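Local atomic coordinates of adhesion and penetration protein autotransporter (Haemophilus influenzae, PDB entry 3SYJ), a protein that promotes bacterial adherence and host-cell invasion from the bacterial surface, self-associates in bacterial aggregation, and probably acts as a serine protease. Residues T393-G398 / H413-G418; L350-D355 / F369-N374; W800-D805 / S816-N821. One frame throughout, in Å; residues are numbered along the deposited sequence.

How the contacts relate
Contacts 1 and 2 are neighbours, their centres about 10 Å apart, in the N-terminal half of the passenger's beta-helix. They share a sheet: strand 369-373 of contact 2 pairs with strand 391-394 of contact 1, and the W394 ring packs on V371. Contact 3 lies about 75 Å from contact 1 and about 84 Å from contact 2 between centres, on the other side of the chain's centre. All three join parallel strands of successive coils. Contacts 1 and 2 are partly buried and pass into polar, water-bridged loops, whereas contact 3 is largely buried and continues past its strands through methionine, isoleucine and leucine packing.

Contact 1 (T393-G398 / H413-G418); sequences TWKVNG and HVQAKG
The imidazole of H413 meets the methyl of T393 obliquely, CD2 lying 4.3 Å from T393 CG2, while the indole of W394 carries V396 on one face, with V396 CB 4.0 Å above the ring plane and shifted toward the rim. The indole itself turns away from 413-418: CG is anti to the backbone N (chi1 -169°), and the ring runs toward L363, F365 and V371 of neighbouring strands. A third flat group, the N397 carboxamide, reaches across the loops. Its modelled oxygen stands close to K417 O although both are acceptors, so which branch is nitrogen and which oxygen is doubtful; the group as a whole lies against the methyl of A416.

Short parallel strands underlie these groups. H413 O accepts from W394 N at 2.8 Å, with the donor above the carbonyl plane, and W394 O in turn accepts from Q415 N at 2.8 Å. T393 and H413 point to the partly exposed face, W394 and V414 to the buried one. Beyond the strands, A416 CB turns toward 393-398 and rests 3.3 Å from K395 O. The extended aliphatic chain of K395 runs beside Q415 in the same direction, its CG 3.6 Å from Q415 O. A water donates to K395 O and accepts from K417 N at 2.8 Å, linking the two loops after direct pairing has stopped.

The contact joins two successive coils (rungs) of the parallel beta-helix. Two ladder bonds followed by a water bridge imply that backbone pairing gives way quickly where the strands run out into loops, and that the A416 methyl against K395 O and the water between K395 O and K417 N continue the contact there.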
loop_
_atom_site.group_PDB
_atom_site.type_symbol
_atom_site.label_atom_id
_atom_site.label_comp_id
_atom_site.label_asym_id
_atom_site.label_seq_id
_atom_site.Cartn_x
_atom_site.Cartn_y
_atom_site.Cartn_z
ATOM N N THR A 393 33.484 -29.455 -39.099
ATOM C CA THR A 393 32.378 -29.295 -40.025
ATOM C C THR A 393 32.214 -30.579 -40.835
ATOM O O THR A 393 33.062 -30.911 -41.662
ATOM C CB THR A 393 32.608 -28.097 -40.935
ATOM O OG1 THR A 393 32.873 -26.942 -40.131
ATOM C CG2 THR A 393 31.375 -27.837 -41.792
ATOM N N TRP A 394 31.127 -31.299 -40.575
ATOM C CA TRP A 394 30.947 -32.657 -41.076
ATOM C C TRP A 394 29.917 -32.676 -42.196
ATOM O O TRP A 394 28.721 -32.578 -41.944
ATOM C CB TRP A 394 30.497 -33.571 -39.929
ATOM C CG TRP A 394 30.520 -35.042 -40.249
ATOM C CD1 TRP A 394 29.451 -35.825 -40.573
ATOM C CD2 TRP A 394 31.667 -35.904 -40.266
ATOM N NE1 TRP A 394 29.861 -37.117 -40.795
ATOM C CE2 TRP A 394 31.219 -37.190 -40.618
ATOM C CE3 TRP A 394 33.030 -35.709 -40.025
ATOM C CZ2 TRP A 394 32.082 -38.277 -40.737
ATOM C CZ3 TRP A 394 33.885 -36.785 -40.146
ATOM C CH2 TRP A 394 33.408 -38.053 -40.500
ATOM N N LYS A 395 30.381 -32.796 -43.436
ATOM C CA LYS A 395 29.483 -32.679 -44.584
ATOM C C LYS A 395 29.222 -34.025 -45.252
ATOM O O LYS A 395 28.779 -34.092 -46.398
ATOM C CB LYS A 395 30.045 -31.678 -45.592
ATOM C CG LYS A 395 30.116 -30.265 -45.039
ATOM C CD LYS A 395 30.799 -29.293 -45.995
ATOM C CE LYS A 395 30.833 -27.894 -45.392
ATOM N NZ LYS A 395 31.706 -26.950 -46.149
ATOM N N VAL A 396 29.490 -35.098 -44.519
ATOM C CA VAL A 396 29.396 -36.443 -45.061
ATOM C C VAL A 396 28.247 -37.198 -44.419
ATOM O O VAL A 396 28.134 -37.240 -43.195
ATOM C CB VAL A 396 30.707 -37.197 -44.831
ATOM C CG1 VAL A 396 30.559 -38.645 -45.206
ATOM C CG2 VAL A 396 31.803 -36.557 -45.655
ATOM N N ASN A 397 27.388 -37.789 -45.242
ATOM C CA ASN A 397 26.236 -38.518 -44.722
ATOM C C ASN A 397 26.620 -39.841 -44.069
ATOM O O ASN A 397 27.770 -40.271 -44.135
ATOM C CB ASN A 397 25.214 -38.774 -45.825
ATOM C CG ASN A 397 24.336 -37.573 -46.093
ATOM O OD1 ASN A 397 24.078 -37.236 -47.252
ATOM N ND2 ASN A 397 23.875 -36.915 -45.029
ATOM N N GLY A 398 25.640 -40.492 -43.455
ATOM C CA GLY A 398 25.865 -41.774 -42.813
ATOM C C GLY A 398 25.201 -42.911 -43.569
ATOM O O GLY A 398 24.779 -42.748 -44.714
ATOM N N HIS A 413 29.733 -30.064 -36.379
ATOM C CA HIS A 413 28.754 -29.265 -37.101
ATOM C C HIS A 413 28.268 -30.057 -38.317
ATOM O O HIS A 413 28.931 -30.093 -39.344
ATOM C CB HIS A 413 29.383 -27.921 -37.499
ATOM C CG HIS A 413 28.472 -27.015 -38.266
ATOM N ND1 HIS A 413 27.106 -27.187 -38.304
ATOM C CD2 HIS A 413 28.730 -25.904 -38.997
ATOM C CE1 HIS A 413 26.563 -26.236 -39.042
ATOM N NE2 HIS A 413 27.527 -25.443 -39.474
ATOM N N VAL A 414 27.120 -30.707 -38.183
ATOM C CA VAL A 414 26.585 -31.547 -39.258
ATOM C C VAL A 414 25.972 -30.706 -40.372
ATOM O O VAL A 414 25.050 -29.916 -40.141
ATOM C CB VAL A 414 25.527 -32.529 -38.727
ATOM C CG1 VAL A 414 24.920 -33.355 -39.867
ATOM C CG2 VAL A 414 26.143 -33.427 -37.684
ATOM N N GLN A 415 26.480 -30.889 -41.586
ATOM C CA GLN A 415 26.088 -30.042 -42.701
ATOM C C GLN A 415 26.125 -30.801 -44.027
ATOM O O GLN A 415 26.494 -30.240 -45.060
ATOM C CB GLN A 415 27.019 -28.827 -42.767
ATOM C CG GLN A 415 26.348 -27.529 -43.160
ATOM C CD GLN A 415 27.302 -26.348 -43.081
ATOM O OE1 GLN A 415 26.957 -25.287 -42.556
ATOM N NE2 GLN A 415 28.515 -26.533 -43.595
ATOM N N ALA A 416 25.750 -32.075 -44.004
ATOM C CA ALA A 416 25.709 -32.863 -45.230
ATOM C C ALA A 416 24.432 -32.573 -46.030
ATOM O O ALA A 416 23.571 -31.809 -45.587
ATOM C CB ALA A 416 25.815 -34.344 -44.903
ATOM N N LYS A 417 24.307 -33.189 -47.202
ATOM C CA LYS A 417 23.181 -32.903 -48.087
ATOM C C LYS A 417 22.190 -34.039 -48.188
ATOM O O LYS A 417 22.569 -35.205 -48.317
ATOM C CB LYS A 417 23.659 -32.535 -49.499
ATOM C CG LYS A 417 24.070 -31.070 -49.654
ATOM C CD LYS A 417 24.448 -30.723 -51.096
ATOM C CE LYS A 417 23.257 -30.834 -52.039
ATOM N NZ LYS A 417 23.569 -30.305 -53.406
ATOM N N GLY A 418 20.913 -33.680 -48.152
ATOM C CA GLY A 418 19.846 -34.629 -48.383
ATOM C C GLY A 418 19.364 -35.338 -47.135
ATOM O O GLY A 418 19.495 -34.837 -46.016
HETATM O O HOH W 1 26.546 -34.534 -48.176
#

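Contact 2 (L350-D355 / F369-N374); sequences LIFASD and FTVSPN
V371 is overlapped by two side chains of strand 350-352: F352 brings the ring atom CE1 to 3.5 Å from V371 CG1, crossing the valine at a slant, and L350 lies beside it pointing the same way, with CD2 4.0 Å from V371 CG1. That branch of V371 stands anti to its backbone N (chi1 -173°), where both neighbours meet it. L350, V371 and F352 share the buried face, which V392 and W394 extend from the next coil and I282 from the preceding one.

I351 and S372 occupy the partly exposed face. The CG2 branch of I351 meets N374 at about a right angle, 3.1 Å from OD1, so a methyl sits against the amide oxygen. The other branch of the amide, N374 ND2, lies 3.7 Å from A353 CA and donates to a water that itself donates to A353 O.

Four backbone bonds join the strands, whose axes run 15° from parallel at 4.7 Å. L350 N binds T370 O, and S372 N approaches L350 O almost in line with the carbonyl. F352 N donates to S372 O at 2.8 Å, and the longer link from N374 N to F352 O, 3.2 Å, closes the ladder as the strands end.

Such a regular parallel ladder between consecutive coils is characteristic of the beta-helical passenger. The chemistry is divided by face: apolar side chains meet on the buried one, whereas the partly exposed one mixes I351 with S372. Four backbone bonds and the L350, V371 and F352 packing thus join the coils, with amide and water taking over just beyond the strand ends.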
loop_
_atom_site.group_PDB
_atom_site.type_symbol
_atom_site.label_atom_id
_atom_site.label_comp_id
_atom_site.label_asym_id
_atom_site.label_seq_id
_atom_site.Cartn_x
_atom_site.Cartn_y
_atom_site.Cartn_z
ATOM N N LEU A 350 39.574 -32.781 -44.865
ATOM C CA LEU A 350 39.572 -34.205 -45.127
ATOM C C LEU A 350 38.553 -34.461 -46.217
ATOM O O LEU A 350 37.374 -34.157 -46.054
ATOM C CB LEU A 350 39.227 -34.991 -43.859
ATOM C CG LEU A 350 39.056 -36.492 -44.082
ATOM C CD1 LEU A 350 40.362 -37.131 -44.617
ATOM C CD2 LEU A 350 38.546 -37.193 -42.820
ATOM N N ILE A 351 39.009 -35.004 -47.337
ATOM C CA ILE A 351 38.133 -35.170 -48.488
ATOM C C ILE A 351 37.861 -36.637 -48.696
ATOM O O ILE A 351 38.789 -37.437 -48.781
ATOM C CB ILE A 351 38.739 -34.582 -49.795
ATOM C CG1 ILE A 351 38.784 -33.059 -49.742
ATOM C CG2 ILE A 351 37.938 -35.020 -51.009
ATOM C CD1 ILE A 351 40.024 -32.513 -49.078
ATOM N N PHE A 352 36.584 -36.984 -48.771
ATOM C CA PHE A 352 36.191 -38.356 -49.055
ATOM C C PHE A 352 36.089 -38.584 -50.574
ATOM O O PHE A 352 35.138 -38.138 -51.230
ATOM C CB PHE A 352 34.873 -38.694 -48.342
ATOM C CG PHE A 352 35.039 -39.047 -46.880
ATOM C CD1 PHE A 352 35.560 -38.130 -45.978
ATOM C CD2 PHE A 352 34.657 -40.296 -46.408
ATOM C CE1 PHE A 352 35.702 -38.459 -44.633
ATOM C CE2 PHE A 352 34.802 -40.627 -45.067
ATOM C CZ PHE A 352 35.327 -39.708 -44.178
ATOM N N ALA A 353 37.082 -39.275 -51.127
ATOM C CA ALA A 353 37.084 -39.618 -52.546
ATOM C C ALA A 353 36.252 -40.872 -52.821
ATOM O O ALA A 353 35.875 -41.141 -53.965
ATOM C CB ALA A 353 38.505 -39.798 -53.045
ATOM N N SER A 354 35.968 -41.640 -51.772
ATOM C CA SER A 354 35.095 -42.806 -51.898
ATOM C C SER A 354 34.364 -43.037 -50.590
ATOM O O SER A 354 34.744 -42.482 -49.562
ATOM C CB SER A 354 35.902 -44.063 -52.247
ATOM O OG SER A 354 36.596 -44.556 -51.106
ATOM N N ASP A 355 33.318 -43.854 -50.623
ATOM C CA ASP A 355 32.701 -44.307 -49.387
ATOM C C ASP A 355 33.769 -44.917 -48.498
ATOM O O ASP A 355 34.733 -45.515 -48.984
ATOM C CB ASP A 355 31.631 -45.355 -49.664
ATOM C CG ASP A 355 30.412 -44.774 -50.315
ATOM O OD1 ASP A 355 30.303 -43.531 -50.355
ATOM O OD2 ASP A 355 29.563 -45.556 -50.786
ATOM N N PHE A 369 38.416 -28.848 -38.460
ATOM C CA PHE A 369 38.459 -29.562 -39.729
ATOM C C PHE A 369 37.200 -29.340 -40.554
ATOM O O PHE A 369 36.107 -29.167 -40.011
ATOM C CB PHE A 369 38.670 -31.064 -39.511
ATOM C CG PHE A 369 40.108 -31.449 -39.339
ATOM C CD1 PHE A 369 40.744 -31.274 -38.122
ATOM C CD2 PHE A 369 40.829 -31.973 -40.398
ATOM C CE1 PHE A 369 42.078 -31.622 -37.966
ATOM C CE2 PHE A 369 42.165 -32.316 -40.251
ATOM C CZ PHE A 369 42.791 -32.144 -39.034
ATOM N N THR A 370 37.377 -29.352 -41.870
ATOM C CA THR A 370 36.277 -29.376 -42.820
ATOM C C THR A 370 36.331 -30.733 -43.493
ATOM O O THR A 370 37.352 -31.101 -44.072
ATOM C CB THR A 370 36.412 -28.268 -43.886
ATOM O OG1 THR A 370 36.444 -26.984 -43.242
ATOM C CG2 THR A 370 35.242 -28.316 -44.868
ATOM N N VAL A 371 35.245 -31.489 -43.386
ATOM C CA VAL A 371 35.217 -32.845 -43.902
ATOM C C VAL A 371 34.141 -32.918 -44.962
ATOM O O VAL A 371 32.963 -32.673 -44.695
ATOM C CB VAL A 371 34.945 -33.858 -42.786
ATOM C CG1 VAL A 371 35.087 -35.265 -43.307
ATOM C CG2 VAL A 371 35.917 -33.628 -41.637
ATOM N N SER A 372 34.553 -33.242 -46.179
ATOM C CA SER A 372 33.687 -33.063 -47.326
ATOM C C SER A 372 33.776 -34.214 -48.318
ATOM O O SER A 372 34.863 -34.732 -48.580
ATOM C CB SER A 372 34.053 -31.746 -48.021
ATOM O OG SER A 372 33.600 -31.736 -49.367
ATOM N N PRO A 373 32.629 -34.607 -48.884
ATOM C CA PRO A 373 32.599 -35.595 -49.967
ATOM C C PRO A 373 32.900 -34.913 -51.286
ATOM O O PRO A 373 32.521 -33.759 -51.443
ATOM C CB PRO A 373 31.131 -36.045 -49.998
ATOM C CG PRO A 373 30.387 -35.138 -49.058
ATOM C CD PRO A 373 31.297 -34.046 -48.615
ATOM N N ASN A 374 33.543 -35.598 -52.223
ATOM C CA ASN A 374 33.610 -35.079 -53.585
ATOM C C ASN A 374 32.223 -35.089 -54.197
ATOM O O ASN A 374 31.880 -34.227 -55.009
ATOM C CB ASN A 374 34.548 -35.916 -54.445
ATOM C CG ASN A 374 35.992 -35.608 -54.180
ATOM O OD1 ASN A 374 36.320 -34.540 -53.645
ATOM N ND2 ASN A 374 36.874 -36.531 -54.547
HETATM O O HOH W 2 35.705 -38.831 -55.537
#

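Contact 3 (W800-D805 / S816-N821); sequences WTMPSD and STITLN
Backbone hydrogen bonds pair W800 and T801 with I818 and T819 in parallel register. W800 N donates to T817 O at 2.9 Å, W800 O accepts from T819 N at 2.8 Å, and M802 N reaches T819 O from just past the end of its strand, so that T819 is bound through both its N and its O. CA-H contacts add to the ladder, as from I818 CA to W800 O.

The two strands belong to successive coils of the parallel beta-helix near its C-terminal end, and strand 862-870 continues the stack beyond 816-819.

Apolar packing joins W800 to I818 on the buried face and, past the strands, M802 to I818 and L820. The ring atom CE3 of W800 lies obliquely to I818, 4.0 Å from CD1, and the ring's NE1 is held by H783 O. M802, bent at chi3 (-49°), brings its CE against both I818 CG2 at 3.6 Å and L820 CD2 at 3.3 Å, the latter a close methyl-methyl approach; L853 also touches these three side chains.

On the opposite face the threonines T801 and T819 lie side by side, with T801 OG1 3.8 Å from T819 CB, while T819 OG1 is hydrogen-bonded to Q866 OE1.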
loop_
_atom_site.group_PDB
_atom_site.type_symbol
_atom_site.label_atom_id
_atom_site.label_comp_id
_atom_site.label_asym_id
_atom_site.label_seq_id
_atom_site.Cartn_x
_atom_site.Cartn_y
_atom_site.Cartn_z
ATOM N N TRP A 800 -14.752 -13.663 13.157
ATOM C CA TRP A 800 -14.025 -12.596 12.485
ATOM C C TRP A 800 -13.699 -11.474 13.461
ATOM O O TRP A 800 -14.597 -10.894 14.073
ATOM C CB TRP A 800 -14.851 -12.054 11.318
ATOM C CG TRP A 800 -14.242 -10.880 10.633
ATOM C CD1 TRP A 800 -12.914 -10.593 10.520
ATOM C CD2 TRP A 800 -14.937 -9.839 9.938
ATOM N NE1 TRP A 800 -12.737 -9.433 9.809
ATOM C CE2 TRP A 800 -13.965 -8.950 9.437
ATOM C CE3 TRP A 800 -16.289 -9.571 9.691
ATOM C CZ2 TRP A 800 -14.301 -7.809 8.703
ATOM C CZ3 TRP A 800 -16.619 -8.438 8.964
ATOM C CH2 TRP A 800 -15.630 -7.572 8.479
ATOM N N THR A 801 -12.412 -11.182 13.615
ATOM C CA THR A 801 -11.980 -10.063 14.451
ATOM C C THR A 801 -11.575 -8.866 13.592
ATOM O O THR A 801 -10.481 -8.826 13.026
ATOM C CB THR A 801 -10.819 -10.452 15.386
ATOM O OG1 THR A 801 -11.291 -11.390 16.356
ATOM C CG2 THR A 801 -10.280 -9.225 16.107
ATOM N N MET A 802 -12.478 -7.897 13.504
ATOM C CA MET A 802 -12.277 -6.693 12.710
ATOM C C MET A 802 -11.065 -5.917 13.212
ATOM O O MET A 802 -10.882 -5.766 14.418
ATOM C CB MET A 802 -13.523 -5.820 12.813
ATOM C CG MET A 802 -13.866 -5.045 11.566
ATOM S SD MET A 802 -15.454 -4.231 11.792
ATOM C CE MET A 802 -16.413 -5.601 12.412
ATOM N N PRO A 803 -10.228 -5.424 12.285
ATOM C CA PRO A 803 -9.009 -4.687 12.641
ATOM C C PRO A 803 -9.230 -3.176 12.719
ATOM O O PRO A 803 -8.473 -2.481 13.398
ATOM C CB PRO A 803 -8.058 -5.001 11.474
ATOM C CG PRO A 803 -8.871 -5.836 10.477
ATOM C CD PRO A 803 -10.306 -5.659 10.837
ATOM N N SER A 804 -10.253 -2.687 12.019
ATOM C CA SER A 804 -10.538 -1.259 11.922
ATOM C C SER A 804 -11.936 -1.014 11.349
ATOM O O SER A 804 -12.641 -1.957 10.997
ATOM C CB SER A 804 -9.491 -0.579 11.039
ATOM O OG SER A 804 -9.554 -1.070 9.709
ATOM N N ASP A 805 -12.334 0.252 11.261
ATOM C CA ASP A 805 -13.607 0.612 10.643
ATOM C C ASP A 805 -13.776 -0.130 9.322
ATOM O O ASP A 805 -12.832 -0.248 8.540
ATOM C CB ASP A 805 -13.696 2.123 10.401
ATOM C CG ASP A 805 -14.104 2.892 11.641
ATOM O OD1 ASP A 805 -14.092 2.305 12.744
ATOM O OD2 ASP A 805 -14.442 4.088 11.508
ATOM N N SER A 816 -22.091 -17.698 13.617
ATOM C CA SER A 816 -20.793 -17.041 13.528
ATOM C C SER A 816 -20.692 -15.817 14.446
ATOM O O SER A 816 -21.702 -15.215 14.814
ATOM C CB SER A 816 -20.499 -16.646 12.079
ATOM O OG SER A 816 -20.204 -17.793 11.297
ATOM N N THR A 817 -19.466 -15.452 14.805
ATOM C CA THR A 817 -19.229 -14.336 15.715
ATOM C C THR A 817 -18.335 -13.262 15.104
ATOM O O THR A 817 -17.285 -13.564 14.549
ATOM C CB THR A 817 -18.586 -14.824 17.025
ATOM O OG1 THR A 817 -19.533 -15.619 17.741
ATOM C CG2 THR A 817 -18.158 -13.646 17.894
ATOM N N ILE A 818 -18.756 -12.007 15.209
ATOM C CA ILE A 818 -17.925 -10.897 14.780
ATOM C C ILE A 818 -17.470 -10.084 15.981
ATOM O O ILE A 818 -18.287 -9.505 16.689
ATOM C CB ILE A 818 -18.672 -9.955 13.826
ATOM C CG1 ILE A 818 -19.072 -10.688 12.544
ATOM C CG2 ILE A 818 -17.808 -8.741 13.508
ATOM C CD1 ILE A 818 -19.825 -9.828 11.555
ATOM N N THR A 819 -16.163 -10.046 16.210
ATOM C CA THR A 819 -15.595 -9.195 17.241
ATOM C C THR A 819 -15.194 -7.858 16.629
ATOM O O THR A 819 -14.291 -7.796 15.791
ATOM C CB THR A 819 -14.378 -9.852 17.887
ATOM O OG1 THR A 819 -14.720 -11.185 18.284
ATOM C CG2 THR A 819 -13.926 -9.061 19.100
ATOM N N LEU A 820 -15.867 -6.791 17.051
ATOM C CA LEU A 820 -15.728 -5.485 16.412
ATOM C C LEU A 820 -14.369 -4.839 16.650
ATOM O O LEU A 820 -13.960 -3.952 15.907
ATOM C CB LEU A 820 -16.836 -4.538 16.885
ATOM C CG LEU A 820 -18.282 -4.857 16.493
ATOM C CD1 LEU A 820 -19.217 -3.771 16.997
ATOM C CD2 LEU A 820 -18.411 -4.995 14.992
ATOM N N ASN A 821 -13.675 -5.289 17.687
ATOM C CA ASN A 821 -12.421 -4.668 18.093
ATOM C C ASN A 821 -11.409 -5.681 18.611
ATOM O O ASN A 821 -11.743 -6.574 19.403
ATOM C CB ASN A 821 -12.684 -3.594 19.156
ATOM C CG ASN A 821 -11.532 -2.609 19.295
ATOM O OD1 ASN A 821 -10.419 -2.977 19.679
ATOM N ND2 ASN A 821 -11.801 -1.343 18.989
#